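Local atomic coordinates of hypothetical protein TM1012 (Thermotoga maritima, PDB entry 2FCL), a protein that is of uncertain function but, as a putative nucleotidyltransferase related to aminoglycoside-2''-adenylyltransferases, probably transfers a nucleotidyl group to an acceptor. Residues Ser41-Leu46 and Glu143-Ala148; Ile58-Asp61 and Glu67-Arg70. All blocks are in the same frame, centred on the assembly; numbering follows the deposited sequence. Where two conformers were deposited one is given.

Interaction 1: Ser41-Leu46 and Glu143-Ala148. With EDO (1,2-ethanediol), chain D.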
loop_
_atom_site.group_PDB
_atom_site.type_symbol
_atom_site.label_atom_id
_atom_site.label_comp_id
_atom_site.label_asym_id
_atom_site.label_seq_id
_atom_site.Cartn_x
_atom_site.Cartn_y
_atom_site.Cartn_z
ATOM N N SER A 41 5.906 1.740 -3.540
ATOM C CA SER A 41 6.447 2.502 -4.660
ATOM C C SER A 41 5.445 3.417 -5.386
ATOM O O SER A 41 5.775 4.540 -5.742
ATOM C CB SER A 41 7.171 1.581 -5.648
ATOM O OG SER A 41 6.294 0.687 -6.299
ATOM N N LEU A 42 4.211 2.970 -5.601
ATOM C CA LEU A 42 3.263 3.801 -6.302
ATOM C C LEU A 42 2.893 5.009 -5.443
ATOM O O LEU A 42 2.723 6.098 -5.956
ATOM C CB LEU A 42 2.017 3.015 -6.724
ATOM C CG LEU A 42 0.962 3.835 -7.478
ATOM C CD1 LEU A 42 1.473 4.488 -8.751
ATOM C CD2 LEU A 42 -0.234 2.953 -7.786
ATOM N N SER A 43 2.758 4.809 -4.142
ATOM C CA SER A 43 2.487 5.922 -3.241
ATOM C C SER A 43 3.615 6.940 -3.287
ATOM O O SER A 43 3.378 8.147 -3.350
ATOM C CB SER A 43 2.346 5.438 -1.817
ATOM O OG SER A 43 2.221 6.523 -0.909
ATOM N N PHE A 44 4.850 6.459 -3.250
ATOM C CA PHE A 44 5.992 7.354 -3.271
ATOM C C PHE A 44 5.966 8.162 -4.567
ATOM O O PHE A 44 6.129 9.377 -4.556
ATOM C CB PHE A 44 7.307 6.566 -3.176
ATOM C CG PHE A 44 7.434 5.673 -1.970
ATOM C CD1 PHE A 44 6.684 5.843 -0.833
ATOM C CD2 PHE A 44 8.330 4.621 -2.009
ATOM C CE1 PHE A 44 6.841 5.021 0.245
ATOM C CE2 PHE A 44 8.470 3.778 -0.939
ATOM C CZ PHE A 44 7.726 3.977 0.191
ATOM N N ALA A 45 5.753 7.484 -5.692
ATOM C CA ALA A 45 5.712 8.163 -6.980
ATOM C C ALA A 45 4.577 9.171 -7.070
ATOM O O ALA A 45 4.754 10.284 -7.562
ATOM C CB ALA A 45 5.638 7.152 -8.116
ATOM N N LEU A 46 3.402 8.801 -6.573
ATOM C CA LEU A 46 2.275 9.723 -6.545
ATOM C C LEU A 46 2.592 10.981 -5.764
ATOM O O LEU A 46 2.059 12.045 -6.066
ATOM C CB LEU A 46 1.053 9.049 -5.925
ATOM C CG LEU A 46 0.328 8.053 -6.832
ATOM C CD1 LEU A 46 -0.649 7.223 -6.031
ATOM C CD2 LEU A 46 -0.362 8.763 -7.976
ATOM N N GLU A 143 6.859 9.927 5.886
ATOM C CA GLU A 143 7.595 9.826 7.147
ATOM C C GLU A 143 7.286 8.512 7.844
ATOM O O GLU A 143 8.191 7.843 8.373
ATOM C CB GLU A 143 7.299 11.013 8.069
ATOM C CG GLU A 143 7.847 12.345 7.571
ATOM C CD GLU A 143 9.368 12.432 7.614
ATOM O OE1 GLU A 143 10.022 11.471 8.076
ATOM O OE2 GLU A 143 9.909 13.460 7.160
ATOM N N TYR A 144 6.005 8.133 7.850
ATOM C CA TYR A 144 5.603 6.866 8.429
ATOM C C TYR A 144 6.279 5.686 7.716
ATOM O O TYR A 144 6.811 4.782 8.363
ATOM C CB TYR A 144 4.072 6.711 8.413
ATOM C CG TYR A 144 3.599 5.407 8.991
ATOM C CD1 TYR A 144 3.491 4.274 8.189
ATOM C CD2 TYR A 144 3.305 5.291 10.329
ATOM C CE1 TYR A 144 3.097 3.082 8.717
ATOM C CE2 TYR A 144 2.913 4.110 10.853
ATOM C CZ TYR A 144 2.804 2.997 10.057
ATOM O OH TYR A 144 2.369 1.816 10.630
ATOM N N GLU A 145 6.257 5.680 6.393
ATOM C CA GLU A 145 6.908 4.589 5.655
ATOM C C GLU A 145 8.398 4.568 5.860
ATOM O O GLU A 145 8.982 3.500 5.965
ATOM C CB GLU A 145 6.567 4.639 4.185
ATOM C CG GLU A 145 5.064 4.403 3.942
ATOM C CD GLU A 145 4.791 3.321 2.924
ATOM O OE1 GLU A 145 5.178 2.163 3.159
ATOM O OE2 GLU A 145 4.160 3.587 1.885
ATOM N N TYR A 146 9.017 5.746 5.938
ATOM C CA TYR A 146 10.442 5.811 6.224
ATOM C C TYR A 146 10.752 5.076 7.524
ATOM O O TYR A 146 11.642 4.221 7.574
ATOM C CB TYR A 146 10.873 7.274 6.320
ATOM C CG TYR A 146 12.256 7.436 6.901
ATOM C CD1 TYR A 146 13.373 7.005 6.211
ATOM C CD2 TYR A 146 12.449 7.983 8.161
ATOM C CE1 TYR A 146 14.660 7.125 6.754
ATOM C CE2 TYR A 146 13.714 8.107 8.710
ATOM C CZ TYR A 146 14.817 7.667 8.000
ATOM O OH TYR A 146 16.070 7.818 8.532
ATOM N N GLN A 147 10.022 5.407 8.588
ATOM C CA GLN A 147 10.290 4.784 9.874
ATOM C C GLN A 147 10.011 3.278 9.838
ATOM O O GLN A 147 10.739 2.470 10.437
ATOM C CB GLN A 147 9.446 5.458 10.956
ATOM C CG GLN A 147 9.792 6.911 11.219
ATOM C CD GLN A 147 11.165 7.121 11.817
ATOM O OE1 GLN A 147 11.744 6.207 12.412
ATOM N NE2 GLN A 147 11.694 8.326 11.664
ATOM N N ALA A 148 8.951 2.886 9.157
ATOM C CA ALA A 148 8.627 1.468 9.037
ATOM C C ALA A 148 9.717 0.704 8.297
ATOM O O ALA A 148 10.099 -0.393 8.689
ATOM C CB ALA A 148 7.312 1.296 8.330
HETATM C C1 EDO D . 3.713 0.015 -5.615
HETATM O O1 EDO D . 4.544 -1.092 -5.172
HETATM C C2 EDO D . 2.798 0.388 -4.466
HETATM O O2 EDO D . 1.461 0.791 -4.579
HETATM O O HOH W 1 3.822 6.159 1.129
#
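Phe44 and Glu145 make the direct contact between helices 40-46 and 142-149: one ring carbon of Phe44, CE1, lies 3.5 Å from Glu145 OE2 and 4.0 Å from Glu145 CB. The side chains cross obliquely, with ring and carboxylate planes 55° apart, so the carboxylate and the ring are not stacked. Glu145 CG stands beside its own backbone N and the chain then bends at chi2 (-128°), which carries the carboxylate up to CE1 and on toward the other helix. Leu161 also packs against Phe44.

The polar link runs through water. Ser43 OG donates to a water 2.6 Å away, and that water donates in turn to Glu145 OE2 at 2.7 Å, spanning the 4.5 Å that separates Ser43 OG from Glu145 OE2. The same OE2 accepts from Gly40 N in the first turn of helix 40-46, while Ser43 OG is also hydrogen-bonded to Gln47 NE2. With an alanine at position Glu145, Gly40 N and the bridging water would probably lose this acceptor, and Phe44 CE1 would keep only CB as a neighbour from the second helix.

At the start of helix 40-46 a 1,2-ethanediol, probably from the crystallisation liquor, bonds weakly through O1 to Ser41 OG (2.7 Å) and is also held by Asp57 N and His54 O. Gly40 and Ser41 match the Gly-Ser signature that opens this helix in the nucleotidyltransferase superfamily, so the diol may mark part of its active-site pocket.

A buried carboxylate thus takes both a backbone N-H and a water at one oxygen. The bond to Gly40 N ties helix 142-149 to the Gly-Ser turn, and the N-terminal end of helix 40-46 probably eases the negative charge.

Interaction 2: Ile58-Asp61 and Glu67-Arg70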
loop_
_atom_site.group_PDB
_atom_site.type_symbol
_atom_site.label_atom_id
_atom_site.label_comp_id
_atom_site.label_asym_id
_atom_site.label_seq_id
_atom_site.Cartn_x
_atom_site.Cartn_y
_atom_site.Cartn_z
ATOM N N ILE A 58 -1.767 -2.160 -1.678
ATOM C CA ILE A 58 -2.894 -1.549 -1.010
ATOM C C ILE A 58 -2.940 -2.056 0.425
ATOM O O ILE A 58 -2.974 -3.250 0.665
ATOM C CB ILE A 58 -4.217 -1.911 -1.708
ATOM C CG1 ILE A 58 -4.200 -1.500 -3.185
ATOM C CG2 ILE A 58 -5.382 -1.275 -0.990
ATOM C CD1 ILE A 58 -3.991 -0.030 -3.496
ATOM N N GLN A 59 -2.937 -1.126 1.362
ATOM C CA GLN A 59 -3.043 -1.431 2.769
ATOM C C GLN A 59 -4.433 -1.048 3.256
ATOM O O GLN A 59 -4.998 -0.040 2.849
ATOM C CB GLN A 59 -1.948 -0.740 3.573
ATOM C CG GLN A 59 -1.941 -1.123 5.028
ATOM C CD GLN A 59 -0.729 -0.608 5.774
ATOM O OE1 GLN A 59 0.234 -0.190 5.150
ATOM N NE2 GLN A 59 -0.764 -0.673 7.111
ATOM N N THR A 60 -4.981 -1.864 4.145
ATOM C CA THR A 60 -6.336 -1.737 4.616
ATOM C C THR A 60 -6.428 -2.327 6.013
ATOM O O THR A 60 -5.402 -2.639 6.635
ATOM C CB THR A 60 -7.310 -2.397 3.603
ATOM O OG1 THR A 60 -8.657 -2.195 4.004
ATOM C CG2 THR A 60 -7.043 -3.873 3.440
ATOM N N ASP A 61 -7.645 -2.452 6.523
ATOM C CA ASP A 61 -7.870 -3.126 7.800
ATOM C C ASP A 61 -8.343 -4.555 7.544
ATOM O O ASP A 61 -8.392 -4.993 6.397
ATOM C CB ASP A 61 -8.792 -2.291 8.697
ATOM C CG ASP A 61 -10.100 -1.914 8.051
ATOM O OD1 ASP A 61 -10.481 -2.531 7.046
ATOM O OD2 ASP A 61 -10.769 -0.977 8.570
ATOM N N GLU A 67 -13.217 -7.339 1.921
ATOM C CA GLU A 67 -14.081 -6.544 1.061
ATOM C C GLU A 67 -13.436 -6.236 -0.284
ATOM O O GLU A 67 -14.095 -6.312 -1.320
ATOM C CB GLU A 67 -14.519 -5.240 1.758
ATOM C CG GLU A 67 -15.697 -5.378 2.706
ATOM C CD GLU A 67 -16.977 -5.700 1.949
ATOM O OE1 GLU A 67 -17.206 -6.881 1.612
ATOM O OE2 GLU A 67 -17.717 -4.753 1.636
ATOM N N ILE A 68 -12.160 -5.845 -0.270
ATOM C CA ILE A 68 -11.457 -5.573 -1.524
ATOM C C ILE A 68 -11.420 -6.821 -2.402
ATOM O O ILE A 68 -11.690 -6.765 -3.593
ATOM C CB ILE A 68 -10.037 -5.014 -1.238
ATOM C CG1 ILE A 68 -10.154 -3.619 -0.632
ATOM C CG2 ILE A 68 -9.177 -4.999 -2.493
ATOM C CD1 ILE A 68 -8.866 -3.067 -0.095
ATOM N N GLU A 69 -11.122 -7.968 -1.806
ATOM C CA GLU A 69 -11.143 -9.214 -2.554
ATOM C C GLU A 69 -12.517 -9.442 -3.208
ATOM O O GLU A 69 -12.599 -9.832 -4.369
ATOM C CB GLU A 69 -10.803 -10.380 -1.617
ATOM C CG GLU A 69 -10.976 -11.747 -2.201
ATOM C CD GLU A 69 -10.599 -12.805 -1.186
ATOM O OE1 GLU A 69 -11.237 -12.903 -0.108
ATOM O OE2 GLU A 69 -9.630 -13.489 -1.444
ATOM N N ARG A 70 -13.602 -9.219 -2.468
ATOM C CA ARG A 70 -14.941 -9.372 -3.034
ATOM C C ARG A 70 -15.177 -8.395 -4.180
ATOM O O ARG A 70 -15.684 -8.758 -5.241
ATOM C CB ARG A 70 -15.999 -9.140 -1.947
ATOM C CG ARG A 70 -17.428 -9.374 -2.401
ATOM C CD ARG A 70 -18.461 -9.032 -1.318
ATOM N NE ARG A 70 -18.432 -7.623 -0.931
ATOM C CZ ARG A 70 -18.889 -6.607 -1.663
ATOM N NH1 ARG A 70 -19.461 -6.817 -2.839
ATOM N NH2 ARG A 70 -18.790 -5.365 -1.204
#
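Ile68 projects from helix 62-71 onto strand 57-60, and its CD1 does all the close touching: it sits 4.0 Å from Ile58 CG2 and 4.1 Å from Thr60 CG2. Ile58 and Thr60, two apart on the strand, present their methyls on the same face of the sheet, and the single CD1 meets both. The extended chi2 of Ile68 (170°) is what sends this methyl outward to the strand. It meets Thr60 tip to tip but passes Ile58 at a slant. Thr60 OG1 is bonded to Asn35 O, while CG2, with CB behind it, meets Ile68 CD1. Ile58 also packs on Trp36 and Val38 of the adjoining strand.

Strand and helix form a beta-alpha unit of the mixed sheet of the nucleotidyltransferase fold: the strand runs out at Thr60, and Asp61 caps the helix, its OD1 accepting from Gly64 N while OD2 takes Asn35 ND2.

On the outward side of the helix the chemistry turns polar. Glu67 and Arg70, one turn apart, form a side-on salt bridge, with Arg70 NE 2.9 Å from Glu67 OE1 and Arg70 NH2 3.1 Å from Glu67 OE2. The NE-H points almost straight at its oxygen (176°), and both acceptors lie in the guanidinium plane, whereas the nitrogens approach about 30° out of the carboxylate plane. Arg70 is exposed, and Glu67 is partly so.

The touching residues of both contacts are buried, and the two lie on opposite sides of the chain's centre, about 19 Å between contact centres. They share no helix or strand, yet helix 40-46 and strand 57-60 are consecutive elements. Interaction 1 joins helices far apart in sequence and relies on a carboxylate, a water and an aromatic ring. Interaction 2 is local, a strand with the helix that follows it, and meets mainly through methyl groups; its charges stay on the helix surface. The ethanediol lies near both: bound at Ser41 in interaction 1, it also bonds Asp57 N, just before Ile58 of interaction 2, whose side chain is about 6 Å away.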